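Local coordinates for Adp-heptose LPS heptosyltransferase II (Escherichia coli, PDB 1PSW), which catalyses the transfer of the second heptose from ADP-L-glycero-beta-D-manno-heptose onto the heptosyl-Kdo2-lipid A module during synthesis of the lipopolysaccharide inner core, at residues Arg121-Glu126 / Val132-Ala137. Sequence-based numbering, arbitrary orientation.
Sequences RVLDKE and VERYIA
At the edge of the N-terminal Rossmann-like domain of this GT-B glycosyltransferase, the loop leaving the outermost strand, 119-121, folds back along the short helix 131-137, and Leu123, Lys125 and Arg121 meet Arg134 and Ala137. Most of the packing involves Arg134, whose chain runs extended from CG to NE across Leu123. The two side chains cross at about a right angle: Leu123 CD2 lies over one face of the guanidinium, 3.5 Å from Arg134 NH1, while CD1 rests against the aliphatic end of the chain, 3.8 Å from Arg134 CD. Leu123 reaches this position with CG anti to its own backbone nitrogen (chi1 179°), and it also touches Trp108 of the adjacent strand 104-108. Lys125 brings its backbone and the base of its side chain to the NH2 side of the Arg134 guanidinium, CB lying 3.8 Å from Arg134 NH2. The lysine chain then extends away, its NZ 5.7 Å from Arg134 NH1, and one water accepts weak hydrogen bonds from both nitrogens, probably easing the proximity of like charges. Arg134 NE is bonded to the carbonyl oxygen of Trp128, in the loop just before the helix, which probably helps fix the rotation of the guanidinium. With an alanine in place of Arg134 the flat group against Leu123 is gone, which would probably open a gap beside its methyls and leave the Trp128 carbonyl without this donor. At the other end of the contact, Arg121 bends at chi2 (-63°) and sends its guanidinium alongside Ala137, where NH2 forms a salt bridge with Asp119 and a hydrogen bond with Tyr140 O. An edge of the guanidinium turns to the Ala137 carbonyl, Arg121 NH1 lying 3.5 Å from Ala137 O, near the guanidinium plane.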
# COMPACT_ATOMS: atom_id res chain seq x y z
N ARG A 121 17.50 12.99 10.66
CA ARG A 121 18.35 11.93 10.16
C ARG A 121 18.75 12.27 8.73
O ARG A 121 17.88 12.53 7.89
CB ARG A 121 17.60 10.59 10.19
CG ARG A 121 16.92 10.24 11.52
CD ARG A 121 17.93 10.07 12.64
NE ARG A 121 17.30 9.68 13.91
CZ ARG A 121 16.80 8.47 14.17
NH1 ARG A 121 16.86 7.51 13.26
NH2 ARG A 121 16.26 8.22 15.36
N VAL A 122 20.05 12.29 8.45
CA VAL A 122 20.53 12.61 7.10
C VAL A 122 20.49 11.32 6.28
O VAL A 122 21.14 10.34 6.63
CB VAL A 122 21.97 13.14 7.11
CG1 VAL A 122 22.35 13.64 5.72
CG2 VAL A 122 22.11 14.26 8.13
N LEU A 123 19.74 11.36 5.19
CA LEU A 123 19.57 10.20 4.33
C LEU A 123 20.65 9.95 3.29
O LEU A 123 21.01 10.83 2.51
CB LEU A 123 18.21 10.29 3.64
CG LEU A 123 17.84 9.16 2.67
CD1 LEU A 123 17.83 7.83 3.40
CD2 LEU A 123 16.47 9.45 2.06
N ASP A 124 21.17 8.73 3.29
CA ASP A 124 22.19 8.29 2.34
C ASP A 124 21.45 7.24 1.50
O ASP A 124 21.35 6.08 1.89
CB ASP A 124 23.36 7.63 3.07
CG ASP A 124 24.50 7.24 2.14
OD1 ASP A 124 24.22 6.85 0.99
OD2 ASP A 124 25.67 7.31 2.57
N LYS A 125 20.91 7.66 0.36
CA LYS A 125 20.14 6.78 -0.52
C LYS A 125 20.79 5.44 -0.83
O LYS A 125 20.09 4.43 -0.97
CB LYS A 125 19.81 7.51 -1.82
CG LYS A 125 18.90 8.71 -1.61
CD LYS A 125 18.41 9.31 -2.92
CE LYS A 125 17.39 10.41 -2.64
NZ LYS A 125 16.74 10.91 -3.89
N GLU A 126 22.11 5.42 -0.93
CA GLU A 126 22.82 4.18 -1.23
C GLU A 126 22.92 3.28 -0.01
O GLU A 126 23.04 2.06 -0.14
CB GLU A 126 24.22 4.50 -1.75
CG GLU A 126 24.22 5.27 -3.07
CD GLU A 126 25.59 5.37 -3.70
OE1 GLU A 126 26.51 5.92 -3.06
OE2 GLU A 126 25.75 4.90 -4.85
N VAL A 132 11.14 0.59 2.93
CA VAL A 132 10.80 -0.08 4.19
C VAL A 132 11.94 0.02 5.19
O VAL A 132 11.71 0.15 6.40
CB VAL A 132 10.47 -1.59 3.98
CG1 VAL A 132 11.71 -2.37 3.54
CG2 VAL A 132 9.91 -2.17 5.27
N GLU A 133 13.18 -0.05 4.70
CA GLU A 133 14.33 0.06 5.58
C GLU A 133 14.40 1.48 6.14
O GLU A 133 14.73 1.68 7.31
CB GLU A 133 15.62 -0.28 4.81
CG GLU A 133 15.60 -1.69 4.24
CD GLU A 133 16.77 -1.96 3.30
OE1 GLU A 133 17.18 -1.02 2.59
OE2 GLU A 133 17.25 -3.11 3.26
N ARG A 134 14.08 2.48 5.31
CA ARG A 134 14.13 3.86 5.77
C ARG A 134 13.13 4.15 6.88
O ARG A 134 13.42 4.91 7.80
CB ARG A 134 13.91 4.82 4.60
CG ARG A 134 15.01 4.71 3.55
CD ARG A 134 14.84 5.70 2.41
NE ARG A 134 15.77 5.38 1.33
CZ ARG A 134 15.86 6.05 0.18
NH1 ARG A 134 15.08 7.09 -0.05
NH2 ARG A 134 16.73 5.65 -0.75
N TYR A 135 11.95 3.54 6.80
CA TYR A 135 10.94 3.75 7.85
C TYR A 135 11.37 3.05 9.13
O TYR A 135 11.33 3.63 10.21
CB TYR A 135 9.57 3.21 7.42
CG TYR A 135 8.81 4.12 6.48
CD1 TYR A 135 9.06 5.50 6.46
CD2 TYR A 135 7.83 3.61 5.64
CE1 TYR A 135 8.33 6.34 5.62
CE2 TYR A 135 7.09 4.45 4.80
CZ TYR A 135 7.35 5.81 4.80
OH TYR A 135 6.63 6.65 3.98
N ILE A 136 11.77 1.79 8.99
CA ILE A 136 12.20 0.99 10.12
C ILE A 136 13.37 1.64 10.88
O ILE A 136 13.38 1.65 12.10
CB ILE A 136 12.61 -0.43 9.67
CG1 ILE A 136 11.36 -1.22 9.25
CG2 ILE A 136 13.38 -1.14 10.77
CD1 ILE A 136 11.64 -2.59 8.64
N ALA A 137 14.33 2.18 10.14
CA ALA A 137 15.50 2.82 10.75
C ALA A 137 15.15 3.92 11.76
O ALA A 137 15.91 4.17 12.70
CB ALA A 137 16.41 3.38 9.67
O HOH W 1 14.73 8.21 -3.16